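Local coordinates for protein argininosuccinate lyase (Chelativorans sp., PDB 6RXA) that acts as a C-N lyase, the EDDS lyase of the aspartase/fumarase superfamily, whose relatives split argininosuccinate into fumarate and L-arginine, at residues 73-78 / 92-97; 62-67 / 100-105. The protein carries 2 engineered substitutions. All blocks are in the same frame, centred on the assembly; numbering follows the deposited sequence.

Contact 1 (73-78 / 92-97); sequences AQVDEL and EAALKR
The contact of Val75 with Ala94 and Leu95 is a small buried helix-helix packing. It joins two consecutive helices, 62-79 and 88-99, linked by a loop and packed across each other in the Lyase family region of this aspartase/fumarase enzyme. The centre of the contact lies about 38 Å from the centre of the chain, away from the residues that bind fumarate and succinate. The pair illustrates how one branched side chain can serve two neighbours on a facing helix. CG1 of Val75 is anti to the backbone N (chi1 -178°), which sends this methyl to Ala94, 3.9 Å from Ala94 CB, and puts CG2 beside Leu95. The backbones come close as well, since Val75 CA and Leu95 CA are 6.2 Å apart. Ala94 offers just its CB, so its helix can approach at that point without a longer side chain in between, whereas Leu95 flanks the valine with one branch of its isobutyl group, Leu95 CD1 lying 3.9 Å from Val75 CG2. Tyr91 and Thr98 of helix 88-99 also pack on Val75. Between the helices, CG2 of Val75 touches the leucine backbone too, 3.7 Å from Leu95 CA.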
ATOM      1  N   ALA A  73      28.086  -2.047 -32.503  1.00 20.81           N
ATOM      2  CA  ALA A  73      28.576  -0.689 -32.299  1.00 21.87           C
ATOM      3  C   ALA A  73      27.840   0.295 -33.200  1.00 20.97           C
ATOM      4  O   ALA A  73      27.495   1.402 -32.772  1.00 21.77           O
ATOM      5  CB  ALA A  73      30.079  -0.649 -32.561  1.00 23.64           C
ATOM      6  N   GLN A  74      27.573  -0.096 -34.446  1.00 20.53           N
ATOM      7  CA  GLN A  74      26.857   0.792 -35.357  1.00 20.79           C
ATOM      8  C   GLN A  74      25.419   1.017 -34.899  1.00 20.14           C
ATOM      9  O   GLN A  74      24.931   2.151 -34.909  1.00 21.74           O
ATOM     10  CB  GLN A  74      26.884   0.224 -36.776  1.00 23.28           C
ATOM     11  CG  GLN A  74      28.276   0.072 -37.377  1.00 28.04           C
ATOM     12  CD  GLN A  74      28.229  -0.606 -38.740  1.00 41.20           C
ATOM     13  OE1 GLN A  74      27.693  -0.051 -39.696  1.00 52.33           O
ATOM     14  NE2 GLN A  74      28.772  -1.817 -38.824  1.00 42.63           N
ATOM     15  N   VAL A  75      24.716  -0.042 -34.485  1.00 18.37           N
ATOM     16  CA  VAL A  75      23.322   0.134 -34.081  1.00 18.62           C
ATOM     17  C   VAL A  75      23.234   0.899 -32.765  1.00 18.97           C
ATOM     18  O   VAL A  75      22.332   1.722 -32.569  1.00 19.19           O
ATOM     19  CB  VAL A  75      22.576  -1.209 -34.040  1.00 19.16           C
ATOM     20  CG1 VAL A  75      21.129  -0.987 -33.675  1.00 20.23           C
ATOM     21  CG2 VAL A  75      22.652  -1.903 -35.397  1.00 19.41           C
ATOM     22  N   ASP A  76      24.179   0.663 -31.851  1.00 18.75           N
ATOM     23  CA  ASP A  76      24.221   1.448 -30.625  1.00 20.01           C
ATOM     24  C   ASP A  76      24.289   2.940 -30.942  1.00 20.63           C
ATOM     25  O   ASP A  76      23.614   3.753 -30.296  1.00 21.71           O
ATOM     26  CB  ASP A  76      25.424   1.033 -29.777  1.00 21.49           C
ATOM     27  CG  ASP A  76      25.252  -0.327 -29.095  1.00 21.65           C
ATOM     28  OD1 ASP A  76      24.154  -0.925 -29.134  1.00 21.53           O
ATOM     29  OD2 ASP A  76      26.251  -0.798 -28.509  1.00 22.57           O
ATOM     30  N   GLU A  77      25.100   3.320 -31.934  1.00 21.88           N
ATOM     31  CA  GLU A  77      25.204   4.731 -32.292  1.00 24.24           C
ATOM     32  C   GLU A  77      23.884   5.254 -32.849  1.00 24.02           C
ATOM     33  O   GLU A  77      23.467   6.368 -32.519  1.00 24.96           O
ATOM     34  CB  GLU A  77      26.354   4.949 -33.276  1.00 31.66           C
ATOM     35  CG  GLU A  77      26.408   6.369 -33.811  1.00 53.18           C
ATOM     36  CD  GLU A  77      27.787   6.978 -33.721  1.00 86.30           C
ATOM     37  OE1 GLU A  77      28.718   6.444 -34.360  1.00 99.78           O
ATOM     38  OE2 GLU A  77      27.937   7.987 -33.004  1.00 99.50           O
ATOM     39  N   LEU A  78      23.205   4.462 -33.684  1.00 21.71           N
ATOM     40  CA  LEU A  78      21.890   4.859 -34.181  1.00 22.70           C
ATOM     41  C   LEU A  78      20.907   5.052 -33.037  1.00 23.46           C
ATOM     42  O   LEU A  78      20.114   6.001 -33.033  1.00 24.84           O
ATOM     43  CB  LEU A  78      21.339   3.797 -35.131  1.00 23.05           C
ATOM     44  CG  LEU A  78      22.063   3.586 -36.453  1.00 25.85           C
ATOM     45  CD1 LEU A  78      21.427   2.459 -37.212  1.00 24.87           C
ATOM     46  CD2 LEU A  78      22.029   4.859 -37.276  1.00 29.24           C
ATOM     47  N   GLU A  92      17.327  -5.733 -33.112  1.00 17.46           N
ATOM     48  CA  GLU A  92      17.804  -6.834 -33.933  1.00 17.69           C
ATOM     49  C   GLU A  92      17.522  -6.572 -35.405  1.00 17.58           C
ATOM     50  O   GLU A  92      18.343  -6.898 -36.268  1.00 17.73           O
ATOM     51  CB  GLU A  92      17.152  -8.143 -33.484  1.00 18.22           C
ATOM     52  CG  GLU A  92      17.857  -9.372 -34.063  1.00 21.99           C
ATOM     53  CD  GLU A  92      17.020 -10.641 -34.003  1.00 27.37           C
ATOM     54  OE1 GLU A  92      16.399 -10.982 -35.031  1.00 30.88           O
ATOM     55  OE2 GLU A  92      16.988 -11.303 -32.942  1.00 27.09           O
ATOM     56  N   ALA A  93      16.367  -5.974 -35.708  1.00 16.78           N
ATOM     57  CA  ALA A  93      16.026  -5.704 -37.102  1.00 17.65           C
ATOM     58  C   ALA A  93      16.930  -4.632 -37.691  1.00 18.20           C
ATOM     59  O   ALA A  93      17.345  -4.730 -38.854  1.00 18.02           O
ATOM     60  CB  ALA A  93      14.551  -5.325 -37.224  1.00 17.95           C
ATOM     61  N   ALA A  94      17.261  -3.604 -36.906  1.00 18.34           N
ATOM     62  CA  ALA A  94      18.244  -2.629 -37.347  1.00 18.71           C
ATOM     63  C   ALA A  94      19.606  -3.284 -37.559  1.00 18.75           C
ATOM     64  O   ALA A  94      20.325  -2.940 -38.497  1.00 18.60           O
ATOM     65  CB  ALA A  94      18.347  -1.487 -36.336  1.00 18.89           C
ATOM     66  N   LEU A  95      19.983  -4.225 -36.689  1.00 17.88           N
ATOM     67  CA  LEU A  95      21.238  -4.942 -36.892  1.00 18.58           C
ATOM     68  C   LEU A  95      21.214  -5.724 -38.206  1.00 19.02           C
ATOM     69  O   LEU A  95      22.189  -5.701 -38.963  1.00 20.36           O
ATOM     70  CB  LEU A  95      21.514  -5.864 -35.705  1.00 18.57           C
ATOM     71  CG  LEU A  95      22.894  -6.525 -35.706  1.00 19.90           C
ATOM     72  CD1 LEU A  95      24.021  -5.527 -35.482  1.00 20.33           C
ATOM     73  CD2 LEU A  95      22.908  -7.608 -34.636  1.00 20.30           C
ATOM     74  N   LYS A  96      20.102  -6.403 -38.503  1.00 18.99           N
ATOM     75  CA  LYS A  96      19.971  -7.126 -39.767  1.00 20.32           C
ATOM     76  C   LYS A  96      20.081  -6.183 -40.954  1.00 21.17           C
ATOM     77  O   LYS A  96      20.714  -6.518 -41.961  1.00 21.63           O
ATOM     78  CB  LYS A  96      18.629  -7.858 -39.781  1.00 21.37           C
ATOM     79  CG  LYS A  96      18.277  -8.599 -41.067  1.00 27.75           C
ATOM     80  CD  LYS A  96      16.912  -9.307 -40.925  1.00 39.56           C
ATOM     81  CE  LYS A  96      15.750  -8.312 -40.911  1.00 51.92           C
ATOM     82  NZ  LYS A  96      14.512  -8.875 -40.286  1.00 57.81           N
ATOM     83  N   ARG A  97      19.461  -5.000 -40.866  1.00 21.60           N
ATOM     84  CA  ARG A  97      19.583  -4.043 -41.965  1.00 22.96           C
ATOM     85  C   ARG A  97      21.016  -3.550 -42.113  1.00 23.20           C
ATOM     86  O   ARG A  97      21.435  -3.181 -43.217  1.00 23.21           O
ATOM     87  CB  ARG A  97      18.631  -2.864 -41.781  1.00 22.88           C
ATOM     88  CG  ARG A  97      17.170  -3.245 -41.952  1.00 22.83           C
ATOM     89  CD  ARG A  97      16.272  -2.019 -41.967  1.00 23.62           C
ATOM     90  NE  ARG A  97      16.233  -1.329 -40.676  1.00 23.83           N
ATOM     91  CZ  ARG A  97      15.370  -1.615 -39.703  1.00 26.41           C
ATOM     92  NH1 ARG A  97      14.486  -2.592 -39.856  1.00 27.55           N
ATOM     93  NH2 ARG A  97      15.407  -0.934 -38.573  1.00 28.89           N
TER

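Contact 2 (62-67 / 100-105); sequences VEESAT and GSVAGK
Glu64 and Lys105 both begin with CG anti to the carbonyl carbon and beside the backbone N (chi1 -71° in the glutamate), and both chains then run on extended; this carries both end groups outward from their backbones, and they meet where the chains cross at a slant. The salt bridge is made by a single oxygen: Lys105 NZ donates to Glu64 OE2 at 2.7 Å from the syn side, 27° out of the carboxylate plane, while Glu64 OE1 stays 4.1 Å from Lys105 NZ. Val102 carries the apolar half. Its chi1 of 73° places CG1 between the backbone N and the carbonyl carbon, turned to Thr67 CG2 at 3.9 Å, and directs CG2 to the glutamate stem, 4.0 Å from Glu64 CG. The contact thus ties the first turns of helix 62-79 to the loop that follows helix 88-99 in the helical Lyase region. Within that loop, a backbone bond of 2.9 Å from Lys105 N to Val102 O links the two residues that carry its side of the contact. Shortening Glu64 to alanine removes CG and the carboxylate; the Lys105 ammonium would probably lose its mate and be free to turn, and a gap is likely to open beside Val102 CG2. Thr67 divides its duties, its methyl facing Val102 and its hydroxyl donating to Glu63 O, 3.0 Å from Thr67 OG1. That carbonyl oxygen also accepts from Thr67 N at 3.1 Å, and the two donors reach Glu63 O from opposite faces of the carbonyl plane.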
ATOM      1  N   VAL A  62      34.550 -17.038 -35.482  1.00 23.90           N
ATOM      2  CA  VAL A  62      35.141 -15.730 -35.205  1.00 22.85           C
ATOM      3  C   VAL A  62      34.696 -14.719 -36.256  1.00 23.69           C
ATOM      4  O   VAL A  62      34.475 -13.541 -35.952  1.00 23.34           O
ATOM      5  CB  VAL A  62      36.673 -15.835 -35.104  1.00 25.08           C
ATOM      6  CG1 VAL A  62      37.293 -14.455 -34.973  1.00 25.29           C
ATOM      7  CG2 VAL A  62      37.061 -16.695 -33.919  1.00 26.92           C
ATOM      8  N   GLU A  63      34.560 -15.159 -37.508  1.00 24.99           N
ATOM      9  CA  GLU A  63      34.135 -14.252 -38.569  1.00 25.38           C
ATOM     10  C   GLU A  63      32.703 -13.769 -38.358  1.00 22.75           C
ATOM     11  O   GLU A  63      32.418 -12.577 -38.513  1.00 23.09           O
ATOM     12  CB  GLU A  63      34.288 -14.934 -39.932  1.00 30.08           C
ATOM     13  CG  GLU A  63      35.736 -15.232 -40.316  1.00 37.24           C
ATOM     14  CD  GLU A  63      36.180 -16.662 -40.004  1.00 41.67           C
ATOM     15  OE1 GLU A  63      36.961 -17.219 -40.808  1.00 42.05           O
ATOM     16  OE2 GLU A  63      35.765 -17.229 -38.961  1.00 36.77           O
ATOM     17  N   GLU A  64      31.785 -14.681 -38.017  1.00 21.56           N
ATOM     18  CA  GLU A  64      30.411 -14.284 -37.723  1.00 21.39           C
ATOM     19  C   GLU A  64      30.372 -13.371 -36.510  1.00 21.56           C
ATOM     20  O   GLU A  64      29.675 -12.346 -36.506  1.00 21.02           O
ATOM     21  CB  GLU A  64      29.559 -15.523 -37.446  1.00 21.39           C
ATOM     22  CG  GLU A  64      29.286 -16.376 -38.679  1.00 24.10           C
ATOM     23  CD  GLU A  64      28.600 -17.689 -38.345  1.00 26.78           C
ATOM     24  OE1 GLU A  64      28.912 -18.280 -37.287  1.00 26.73           O
ATOM     25  OE2 GLU A  64      27.759 -18.135 -39.150  1.00 28.11           O
ATOM     26  N   SER A  65      31.130 -13.726 -35.476  1.00 21.40           N
ATOM     27  CA  SER A  65      31.174 -12.936 -34.254  1.00 22.11           C
ATOM     28  C   SER A  65      31.660 -11.524 -34.539  1.00 21.22           C
ATOM     29  O   SER A  65      31.040 -10.547 -34.107  1.00 21.37           O
ATOM     30  CB  SER A  65      32.085 -13.649 -33.253  1.00 22.84           C
ATOM     31  OG  SER A  65      32.168 -12.955 -32.029  1.00 23.16           O
ATOM     32  N   ALA A  66      32.745 -11.394 -35.305  1.00 20.13           N
ATOM     33  CA  ALA A  66      33.269 -10.070 -35.609  1.00 19.77           C
ATOM     34  C   ALA A  66      32.248  -9.234 -36.366  1.00 20.04           C
ATOM     35  O   ALA A  66      32.100  -8.036 -36.100  1.00 20.17           O
ATOM     36  CB  ALA A  66      34.552 -10.189 -36.433  1.00 20.59           C
ATOM     37  N   THR A  67      31.559  -9.842 -37.336  1.00 19.54           N
ATOM     38  CA  THR A  67      30.556  -9.113 -38.102  1.00 20.70           C
ATOM     39  C   THR A  67      29.447  -8.600 -37.192  1.00 20.66           C
ATOM     40  O   THR A  67      29.055  -7.428 -37.268  1.00 20.90           O
ATOM     41  CB  THR A  67      29.981 -10.013 -39.193  1.00 21.87           C
ATOM     42  OG1 THR A  67      31.039 -10.462 -40.051  1.00 22.98           O
ATOM     43  CG2 THR A  67      28.954  -9.242 -39.995  1.00 22.69           C
ATOM     44  N   GLY A 100      23.316  -7.639 -42.337  1.00 23.79           N
ATOM     45  CA  GLY A 100      22.776  -8.795 -43.016  1.00 26.25           C
ATOM     46  C   GLY A 100      22.184  -9.811 -42.064  1.00 25.95           C
ATOM     47  O   GLY A 100      22.091  -9.609 -40.847  1.00 24.26           O
ATOM     48  N   SER A 101      21.796 -10.952 -42.645  1.00 25.51           N
ATOM     49  CA  SER A 101      21.003 -11.933 -41.920  1.00 25.97           C
ATOM     50  C   SER A 101      21.743 -12.579 -40.752  1.00 23.94           C
ATOM     51  O   SER A 101      21.086 -13.093 -39.842  1.00 24.13           O
ATOM     52  CB  SER A 101      20.511 -13.004 -42.892  1.00 32.12           C
ATOM     53  OG  SER A 101      21.613 -13.669 -43.487  1.00 39.30           O
ATOM     54  N   VAL A 102      23.079 -12.572 -40.751  1.00 23.18           N
ATOM     55  CA  VAL A 102      23.838 -13.112 -39.623  1.00 24.44           C
ATOM     56  C   VAL A 102      23.468 -12.438 -38.308  1.00 23.55           C
ATOM     57  O   VAL A 102      23.720 -12.995 -37.230  1.00 23.32           O
ATOM     58  CB  VAL A 102      25.355 -13.015 -39.908  1.00 25.97           C
ATOM     59  CG1 VAL A 102      25.843 -11.574 -39.807  1.00 24.43           C
ATOM     60  CG2 VAL A 102      26.133 -13.928 -38.958  1.00 28.87           C
ATOM     61  N   ALA A 103      22.877 -11.242 -38.368  1.00 21.35           N
ATOM     62  CA  ALA A 103      22.404 -10.573 -37.160  1.00 20.58           C
ATOM     63  C   ALA A 103      21.516 -11.487 -36.336  1.00 20.98           C
ATOM     64  O   ALA A 103      21.547 -11.453 -35.101  1.00 21.71           O
ATOM     65  CB  ALA A 103      21.618  -9.316 -37.536  1.00 21.10           C
ATOM     66  N   GLY A 104      20.690 -12.294 -37.005  1.00 22.17           N
ATOM     67  CA  GLY A 104      19.763 -13.167 -36.305  1.00 23.34           C
ATOM     68  C   GLY A 104      20.437 -14.209 -35.443  1.00 23.53           C
ATOM     69  O   GLY A 104      19.828 -14.721 -34.493  1.00 23.94           O
ATOM     70  N   LYS A 105      21.691 -14.531 -35.740  1.00 21.76           N
ATOM     71  CA  LYS A 105      22.386 -15.547 -34.967  1.00 21.01           C
ATOM     72  C   LYS A 105      22.741 -15.077 -33.571  1.00 20.44           C
ATOM     73  O   LYS A 105      23.080 -15.913 -32.728  1.00 21.76           O
ATOM     74  CB  LYS A 105      23.649 -16.003 -35.705  1.00 22.84           C
ATOM     75  CG  LYS A 105      23.346 -16.798 -36.961  1.00 25.28           C
ATOM     76  CD  LYS A 105      24.561 -17.599 -37.420  1.00 31.61           C
ATOM     77  CE  LYS A 105      24.221 -18.483 -38.607  1.00 43.00           C
ATOM     78  NZ  LYS A 105      25.351 -19.392 -38.938  1.00 48.82           N
TER

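The two contacts use different parts of helix 62-79, contact 2 near its start and contact 1 near its end. Along the chain the order is 62-67, 73-78, 92-97 and 100-105, so contact 2 spans the stretch of chain that holds contact 1. Their centres are about 12 Å apart, and the two meet at Ala103, whose CB lies 3.6 Å from Leu95 CG. Helix 88-99 and the loop after it are therefore fastened to the same helix at two successive levels, one buried and apolar, the other at the surface and partly charged. Contact 1 reaches another subunit through the salt bridge of Glu92 with its Arg383, and contact 2 packs on the same subunit through Ser101 and Lys105.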